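Local coordinates for beta-mannosidase (Trichoderma harzianum, PDB 4CVU), which probably hydrolyses beta-linked mannose from the non-reducing ends of sugar chains, as a beta-mannosidase of glycoside hydrolase family 2, at residues G379-A384 with R699-L704; I351-G356 with W373-N378; F689-S694 with T758-E763. All blocks are in the same frame, centred on the assembly; numbering follows the deposited sequence.

Contact 1: G379-A384 with R699-L704; sequences GHEFYA and RQLGSL. With CD (cadmium ion), chain U.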
# COMPACT_ATOMS: atom_id res chain seq x y z
N GLY A 379 22.52 -41.19 23.99
CA GLY A 379 23.87 -41.40 24.46
C GLY A 379 24.98 -40.83 23.61
O GLY A 379 26.09 -40.77 24.06
N HIS A 380 24.67 -40.34 22.42
CA HIS A 380 25.69 -39.76 21.53
C HIS A 380 25.66 -38.24 21.55
O HIS A 380 24.61 -37.63 21.36
CB HIS A 380 25.51 -40.22 20.08
CG HIS A 380 25.44 -41.71 19.92
ND1 HIS A 380 24.30 -42.44 20.20
CD2 HIS A 380 26.36 -42.60 19.50
CE1 HIS A 380 24.52 -43.72 19.95
NE2 HIS A 380 25.77 -43.85 19.53
N GLU A 381 26.81 -37.64 21.83
CA GLU A 381 27.05 -36.22 21.55
C GLU A 381 26.78 -35.89 20.09
O GLU A 381 27.09 -36.69 19.20
CB GLU A 381 28.52 -35.89 21.82
CG GLU A 381 28.80 -35.74 23.27
CD GLU A 381 30.27 -35.51 23.58
OE1 GLU A 381 31.08 -35.12 22.74
OE2 GLU A 381 30.61 -35.71 24.73
N PHE A 382 26.23 -34.70 19.82
CA PHE A 382 26.13 -34.24 18.45
C PHE A 382 26.33 -32.72 18.39
O PHE A 382 26.09 -32.03 19.40
CB PHE A 382 24.78 -34.63 17.85
CG PHE A 382 23.62 -33.97 18.53
CD1 PHE A 382 23.04 -34.53 19.64
CD2 PHE A 382 23.14 -32.74 18.07
CE1 PHE A 382 21.99 -33.91 20.28
CE2 PHE A 382 22.08 -32.12 18.70
CZ PHE A 382 21.51 -32.69 19.81
N TYR A 383 26.74 -32.22 17.23
CA TYR A 383 26.87 -30.78 17.03
C TYR A 383 25.49 -30.21 16.67
O TYR A 383 24.94 -30.57 15.63
CB TYR A 383 27.85 -30.44 15.90
CG TYR A 383 28.31 -29.00 16.01
CD1 TYR A 383 27.55 -27.97 15.49
CD2 TYR A 383 29.46 -28.68 16.71
CE1 TYR A 383 27.92 -26.64 15.64
CE2 TYR A 383 29.85 -27.36 16.86
CZ TYR A 383 29.07 -26.34 16.34
OH TYR A 383 29.42 -25.01 16.50
N ALA A 384 24.94 -29.34 17.51
CA ALA A 384 23.61 -28.74 17.22
C ALA A 384 23.76 -27.62 16.21
O ALA A 384 24.73 -26.86 16.26
CB ALA A 384 22.97 -28.24 18.49
N ARG A 699 35.83 -27.59 22.97
CA ARG A 699 34.98 -28.66 22.51
C ARG A 699 33.57 -28.11 22.32
O ARG A 699 32.69 -28.43 23.06
CB ARG A 699 34.98 -29.86 23.46
CG ARG A 699 34.88 -31.19 22.75
CD ARG A 699 33.52 -31.35 22.15
NE ARG A 699 33.15 -32.70 21.79
CZ ARG A 699 33.42 -33.27 20.64
NH1 ARG A 699 34.15 -32.66 19.75
NH2 ARG A 699 32.97 -34.48 20.40
N GLN A 700 33.47 -27.14 21.46
CA GLN A 700 32.23 -26.45 21.18
C GLN A 700 31.23 -27.38 20.46
O GLN A 700 31.59 -28.04 19.52
CB GLN A 700 32.58 -25.22 20.33
CG GLN A 700 31.70 -23.99 20.54
CD GLN A 700 30.47 -24.03 19.68
OE1 GLN A 700 30.27 -24.97 18.94
NE2 GLN A 700 29.64 -23.00 19.75
N LEU A 701 29.95 -27.38 20.85
CA LEU A 701 28.99 -28.31 20.24
C LEU A 701 27.63 -27.74 19.82
O LEU A 701 26.63 -28.48 19.82
CB LEU A 701 28.76 -29.51 21.15
CG LEU A 701 29.92 -30.50 21.35
CD1 LEU A 701 29.44 -31.62 22.29
CD2 LEU A 701 30.40 -31.11 20.08
N GLY A 702 27.59 -26.46 19.42
CA GLY A 702 26.33 -25.91 18.95
C GLY A 702 26.36 -24.52 18.38
O GLY A 702 27.14 -23.67 18.84
N SER A 703 25.50 -24.30 17.37
CA SER A 703 25.31 -23.01 16.76
C SER A 703 23.84 -22.80 16.52
O SER A 703 23.26 -23.51 15.65
CB SER A 703 26.01 -22.96 15.43
OG SER A 703 25.75 -21.75 14.74
N LEU A 704 23.25 -21.85 17.24
CA LEU A 704 21.85 -21.41 16.98
C LEU A 704 21.83 -19.92 16.73
O LEU A 704 21.86 -19.11 17.66
CB LEU A 704 20.92 -21.76 18.15
CG LEU A 704 20.93 -23.19 18.67
CD1 LEU A 704 20.06 -23.36 19.91
CD2 LEU A 704 20.52 -24.19 17.62
CD CD U . 32.72 -35.03 24.90
O HOH W 1 25.13 -30.32 21.50
O HOH W 2 34.78 -35.33 23.65
O HOH W 3 32.28 -32.60 25.41
O HOH W 4 33.17 -36.30 27.10
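Tyr383 lays one face of its ring over the backbone of Leu701 and Gly702, and this is the tightly packed part of the contact. Its CG lies anti to the backbone N (chi1 -161°), beside the carbonyl carbon; Leu701 C and Gly702 N lie over one ring face, both toward the rim. Gly702 CA approaches the same ring as a CH-pi donor, 4.0 Å from the centroid; glycine suits this place because it brings no CB up against Ala384 CB, its partner in the parallel bridge. At the end of the ring, Tyr383 OH makes a short but weak bond of 2.6 Å to Gln700 OE1. That oxygen also accepts from Gly702 N, while Gln700 NE2 returns a bond to Gly702 O, which fixes the rotation of the amide. Gln700 O, by contrast, is buried by the contact without a hydrogen-bonding partner. Beyond the ring the backbones pair in parallel: Ala384 N donates to Leu701 O at 3.0 Å and Ser703 N to Ala384 O at 2.9 Å.

Toward Glu381 the segments diverge and water enters; one molecule bridges Phe382 O and Leu701 O. The extended Glu381 chain meets the edge of the Arg699 guanidinium in a salt bridge, Arg699 NH2 to Glu381 OE1 at 3.1 Å, with a weaker bond from NE to the same oxygen. Leu701 CD2 lies against a guanidinium face, and Arg699 NH1 is held by Ser694 O and Ile798 O. Glu381 also binds cadmium unequally, through OE2 at 2.2 Å and OE1 at 2.7 Å, with three waters completing the ligands seen. Parallel pairing of strand 380-389 with the late strand 702-705 is consistent with closure of the (beta/alpha)8 barrel that forms the catalytic domain in family 2 enzymes.

Contact 2: I351-G356 with W373-N378; sequences ILFSSG and WHFEIN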
# COMPACT_ATOMS: atom_id res chain seq x y z
N ILE A 351 17.06 -37.81 25.45
CA ILE A 351 17.71 -36.55 25.13
C ILE A 351 18.18 -35.88 26.40
O ILE A 351 17.38 -35.57 27.27
CB ILE A 351 16.81 -35.63 24.27
CG1 ILE A 351 17.57 -34.34 23.86
CG2 ILE A 351 15.50 -35.29 24.99
CD1 ILE A 351 18.66 -34.56 22.86
N LEU A 352 19.50 -35.71 26.50
CA LEU A 352 20.14 -35.11 27.64
C LEU A 352 20.63 -33.70 27.31
O LEU A 352 21.27 -33.51 26.26
CB LEU A 352 21.37 -35.94 28.01
CG LEU A 352 22.23 -35.39 29.16
CD1 LEU A 352 21.48 -35.46 30.48
CD2 LEU A 352 23.52 -36.20 29.25
N PHE A 353 20.34 -32.74 28.18
CA PHE A 353 21.03 -31.47 28.18
C PHE A 353 22.05 -31.55 29.30
O PHE A 353 21.69 -31.66 30.46
CB PHE A 353 20.10 -30.27 28.37
CG PHE A 353 20.84 -28.99 28.69
CD1 PHE A 353 21.76 -28.45 27.80
CD2 PHE A 353 20.62 -28.33 29.89
CE1 PHE A 353 22.47 -27.28 28.11
CE2 PHE A 353 21.34 -27.17 30.22
CZ PHE A 353 22.24 -26.64 29.32
N SER A 354 23.33 -31.44 28.94
CA SER A 354 24.43 -31.65 29.87
C SER A 354 25.06 -30.31 30.24
O SER A 354 25.65 -29.66 29.38
CB SER A 354 25.47 -32.57 29.21
OG SER A 354 26.56 -32.77 30.10
N SER A 355 24.90 -29.90 31.49
CA SER A 355 25.41 -28.64 32.01
C SER A 355 26.24 -28.75 33.30
O SER A 355 26.50 -27.74 33.95
CB SER A 355 24.25 -27.69 32.26
OG SER A 355 23.22 -28.34 32.93
N GLY A 356 26.65 -29.95 33.67
CA GLY A 356 27.40 -30.19 34.90
C GLY A 356 28.86 -30.03 34.63
O GLY A 356 29.26 -29.66 33.50
N TRP A 373 28.07 -27.54 28.27
CA TRP A 373 26.76 -27.08 27.76
C TRP A 373 26.59 -27.74 26.41
O TRP A 373 26.99 -27.19 25.43
CB TRP A 373 26.70 -25.55 27.65
CG TRP A 373 25.36 -25.01 27.38
CD1 TRP A 373 24.61 -25.15 26.25
CD2 TRP A 373 24.55 -24.25 28.30
NE1 TRP A 373 23.41 -24.51 26.40
CE2 TRP A 373 23.33 -23.96 27.65
CE3 TRP A 373 24.73 -23.80 29.58
CZ2 TRP A 373 22.32 -23.26 28.25
CZ3 TRP A 373 23.71 -23.12 30.21
CH2 TRP A 373 22.50 -22.84 29.52
N HIS A 374 26.01 -28.93 26.39
CA HIS A 374 25.76 -29.66 25.18
C HIS A 374 24.60 -30.65 25.29
O HIS A 374 24.09 -30.89 26.33
CB HIS A 374 27.02 -30.35 24.63
CG HIS A 374 27.47 -31.53 25.41
ND1 HIS A 374 28.38 -31.45 26.43
CD2 HIS A 374 27.13 -32.84 25.31
CE1 HIS A 374 28.59 -32.64 26.93
NE2 HIS A 374 27.84 -33.50 26.27
N PHE A 375 24.24 -31.22 24.15
CA PHE A 375 23.16 -32.15 24.06
C PHE A 375 23.68 -33.54 23.66
O PHE A 375 24.67 -33.64 22.95
CB PHE A 375 22.16 -31.63 23.04
CG PHE A 375 21.35 -30.46 23.51
CD1 PHE A 375 21.82 -29.16 23.37
CD2 PHE A 375 20.09 -30.66 24.09
CE1 PHE A 375 21.05 -28.11 23.79
CE2 PHE A 375 19.32 -29.60 24.49
CZ PHE A 375 19.80 -28.34 24.37
N GLU A 376 23.00 -34.59 24.11
CA GLU A 376 23.27 -35.98 23.69
C GLU A 376 21.98 -36.70 23.29
O GLU A 376 20.99 -36.62 24.00
CB GLU A 376 23.92 -36.76 24.82
CG GLU A 376 25.25 -36.19 25.27
CD GLU A 376 25.88 -36.95 26.40
OE1 GLU A 376 25.36 -38.04 26.78
OE2 GLU A 376 26.89 -36.46 26.94
N ILE A 377 22.00 -37.39 22.16
CA ILE A 377 20.81 -38.12 21.70
C ILE A 377 21.09 -39.61 21.75
O ILE A 377 22.00 -40.09 21.13
CB ILE A 377 20.33 -37.68 20.30
CG1 ILE A 377 19.04 -38.37 19.85
CG2 ILE A 377 21.38 -37.93 19.24
CD1 ILE A 377 17.77 -37.92 20.49
N ASN A 378 20.30 -40.31 22.56
CA ASN A 378 20.48 -41.73 22.77
C ASN A 378 21.94 -42.01 23.15
O ASN A 378 22.52 -42.92 22.68
CB ASN A 378 20.09 -42.52 21.54
CG ASN A 378 18.63 -42.40 21.22
OD1 ASN A 378 17.81 -42.42 22.11
ND2 ASN A 378 18.30 -42.27 19.93
O HOH W 5 28.07 -35.30 29.33
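Phe353 points the edge of its ring into the face of Trp373, an edge-to-face pair with planes 71° apart and Phe353 CZ only 3.3 Å from Trp373 CE2. The Phe353 CZ atom sits over the centre of the indole, whose broad face can receive a ring edge. Phe353 CD1 lies over the face of Phe375, toward its rim, 4.0 Å from Phe375 CZ. These two rings are inclined at 44°, so the three aromatics form a cluster and not a parallel stack. Ile351 extends the apolar face, its CD1 reaching both Phe375 CD2 and Ile377 CD1.

On the other face, His374 offers a flat surface to Ser354 and an N-H to Glu376. Ser354 CB lies over the imidazole, a CH-pi contact 4.0 Å from the centroid. His374 NE2 donates to the anti lone pair of Glu376 OE2 at 3.2 Å, nearly in its own plane, and the carboxylate suits the place by accepting also from a water that reaches Ser354 OG. Leu352 is its apolar neighbour, side by side and pointing the same way, with CD2 packed on the carboxylate.

Four backbone bonds join the strands, two between Leu352 and Glu376 and two between Ser354 and His374. The face carrying Phe353 and Phe375 packs on strand 481-485, through Met485 and Cys483. Strand 374-377 also pairs antiparallel with strand 380-389, so this hairpin-like pair extends the mixed sheet of the probable catalytic barrel, with a classic beta bulge where Trp373 and His374 both stand opposite Ser354.

Contact 3: F689-S694 with T758-E763; sequences FYRRGS and TSDLWE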
# COMPACT_ATOMS: atom_id res chain seq x y z
N PHE A 689 33.62 -20.43 12.82
CA PHE A 689 34.47 -20.31 14.04
C PHE A 689 33.92 -21.16 15.21
O PHE A 689 34.67 -21.85 15.90
CB PHE A 689 34.59 -18.84 14.43
CG PHE A 689 35.14 -18.61 15.80
CD1 PHE A 689 36.49 -18.48 16.00
CD2 PHE A 689 34.28 -18.53 16.88
CE1 PHE A 689 36.98 -18.28 17.25
CE2 PHE A 689 34.77 -18.34 18.16
CZ PHE A 689 36.13 -18.21 18.34
N TYR A 690 32.61 -21.13 15.41
CA TYR A 690 31.97 -21.98 16.42
C TYR A 690 32.18 -23.48 16.11
O TYR A 690 32.53 -24.26 17.00
CB TYR A 690 30.47 -21.68 16.59
CG TYR A 690 30.15 -20.28 17.06
CD1 TYR A 690 30.91 -19.66 18.06
CD2 TYR A 690 29.11 -19.54 16.45
CE1 TYR A 690 30.64 -18.35 18.44
CE2 TYR A 690 28.84 -18.24 16.85
CZ TYR A 690 29.60 -17.65 17.84
OH TYR A 690 29.32 -16.33 18.25
N ARG A 691 31.96 -23.86 14.85
CA ARG A 691 32.10 -25.25 14.46
C ARG A 691 33.49 -25.82 14.56
O ARG A 691 33.64 -26.94 14.99
CB ARG A 691 31.65 -25.45 13.06
CG ARG A 691 30.14 -25.31 12.94
CD ARG A 691 29.73 -25.83 11.59
NE ARG A 691 29.91 -27.28 11.44
CZ ARG A 691 29.48 -27.97 10.38
NH1 ARG A 691 28.85 -27.33 9.39
NH2 ARG A 691 29.64 -29.29 10.32
N ARG A 692 34.48 -25.08 14.08
CA ARG A 692 35.91 -25.44 14.29
C ARG A 692 36.26 -25.67 15.77
O ARG A 692 37.15 -26.47 16.12
CB ARG A 692 36.80 -24.33 13.72
CG ARG A 692 38.29 -24.62 13.88
CD ARG A 692 39.19 -23.50 13.40
NE ARG A 692 39.04 -22.30 14.20
CZ ARG A 692 39.68 -21.15 13.97
NH1 ARG A 692 40.55 -21.04 12.97
NH2 ARG A 692 39.45 -20.10 14.75
N GLY A 693 35.62 -24.91 16.64
CA GLY A 693 35.79 -25.07 18.08
C GLY A 693 35.46 -26.46 18.62
O GLY A 693 35.87 -26.78 19.71
N SER A 694 34.71 -27.27 17.86
CA SER A 694 34.42 -28.65 18.22
C SER A 694 35.69 -29.44 18.46
O SER A 694 35.71 -30.32 19.30
CB SER A 694 33.62 -29.34 17.10
OG SER A 694 34.39 -29.46 15.91
N THR A 758 36.08 -29.08 8.73
CA THR A 758 35.32 -29.40 9.94
C THR A 758 34.17 -30.31 9.58
O THR A 758 33.51 -30.09 8.59
CB THR A 758 34.77 -28.11 10.60
OG1 THR A 758 35.86 -27.26 11.00
CG2 THR A 758 33.97 -28.44 11.84
N SER A 759 33.94 -31.34 10.40
CA SER A 759 32.93 -32.38 10.10
C SER A 759 32.08 -32.65 11.32
O SER A 759 32.62 -32.77 12.41
CB SER A 759 33.62 -33.69 9.67
OG SER A 759 32.70 -34.76 9.64
N ASP A 760 30.76 -32.77 11.15
CA ASP A 760 29.91 -33.14 12.29
C ASP A 760 29.52 -34.63 12.36
O ASP A 760 28.68 -35.03 13.19
CB ASP A 760 28.68 -32.24 12.36
CG ASP A 760 27.65 -32.55 11.29
OD1 ASP A 760 27.88 -33.43 10.40
OD2 ASP A 760 26.61 -31.87 11.34
N LEU A 761 30.10 -35.42 11.47
CA LEU A 761 29.80 -36.84 11.39
C LEU A 761 30.36 -37.56 12.61
O LEU A 761 31.29 -37.06 13.27
CB LEU A 761 30.36 -37.44 10.10
CG LEU A 761 29.82 -36.85 8.81
CD1 LEU A 761 30.68 -37.32 7.64
CD2 LEU A 761 28.35 -37.19 8.58
N TRP A 762 29.79 -38.73 12.92
CA TRP A 762 30.18 -39.48 14.13
C TRP A 762 31.27 -40.53 13.87
O TRP A 762 31.48 -41.43 14.67
CB TRP A 762 28.96 -40.15 14.79
CG TRP A 762 27.83 -39.18 15.19
CD1 TRP A 762 27.85 -37.80 15.15
CD2 TRP A 762 26.55 -39.54 15.73
NE1 TRP A 762 26.67 -37.31 15.61
CE2 TRP A 762 25.85 -38.34 15.95
CE3 TRP A 762 25.92 -40.76 16.02
CZ2 TRP A 762 24.53 -38.33 16.45
CZ3 TRP A 762 24.63 -40.74 16.52
CH2 TRP A 762 23.95 -39.54 16.73
N GLU A 763 31.96 -40.39 12.75
CA GLU A 763 33.10 -41.24 12.40
C GLU A 763 34.09 -40.40 11.57
O GLU A 763 33.68 -39.43 10.92
CB GLU A 763 32.64 -42.44 11.58
CG GLU A 763 32.10 -42.07 10.20
CD GLU A 763 31.37 -43.20 9.51
OE1 GLU A 763 30.71 -44.03 10.20
OE2 GLU A 763 31.44 -43.25 8.26
O HOH W 6 32.57 -30.57 14.38
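Thr758 and Arg691 bury the most surface here, and they meet where the methyl of Thr758 rests on the helix backbone: Thr758 CG2 is 3.5 Å from Arg691 O and 4.0 Å from Arg691 CB. Threonine suits the place because its branches do different work: OG1, anti to the carbonyl carbon (chi1 -61°), passes near Arg692 CA and is hydrogen-bonded to Thr800 OG1, leaving CG2, anti to the backbone N, to lie against Arg691 C and O.

Arg691 carries its long chain past Thr758 toward Asp760, and a bend at chi3 (68°) turns NE aside from the extended course. Its NH2 comes within 3.7 Å of Asp760 CB, with Asp760 N near the plane of the guanidinium. NH2 and Asp760 OD2 are 4.1 Å apart, but the oxygen stands well out of that plane, so any attraction is probably one of charge, with no N-H aimed at the oxygen. Each group has firmer partners: Arg691 NH1 donates to the carbonyls of Thr736 and Glu738, while Asp760 forms a salt bridge with Lys385 and a hydrogen bond with His739.

No direct hydrogen bond crosses the contact; a water does the joining, donating to Ser694 OG at 2.6 Å and to Ser759 O at 3.0 Å. Ser694 OG in turn donates to Arg691 O at 2.8 Å, nearly in line with the carbonyl, and Ser694 N uses the same oxygen. Ser759 OG accepts from Leu761 N, an ST turn. The contact sets the mannosidase Ig/CBM-like region, at the end of strand 752-759 between strands 740-747 and 799-807, against the C-terminal part of helix 664-692, while Tyr383 of strand 380-389 touches both Arg691 and Asp760.

How the contacts relate
Contact 1 stands between the other two: its centre is about 9 Å from each of theirs, while the centres of contacts 2 and 3 are about 17 Å apart. Contacts 1 and 2 belong to the same mixed sheet, in which strand 374-377 neighbours strand 380-389, and Phe382 packs on Phe375 and Ile377. Contacts 1 and 3 are tied by helix 664-692, which precedes strand 702-705, and by a probable backbone hydrogen bond between Gly693 and Gln700. Along the chain contact 2 closes first; contacts 1 and 3 then interleave. Strand 702-705 is thereby paired with strand 380-389, more than 300 residues earlier, and the Ig-like region containing strand 752-759 is seated beside the probable catalytic barrel.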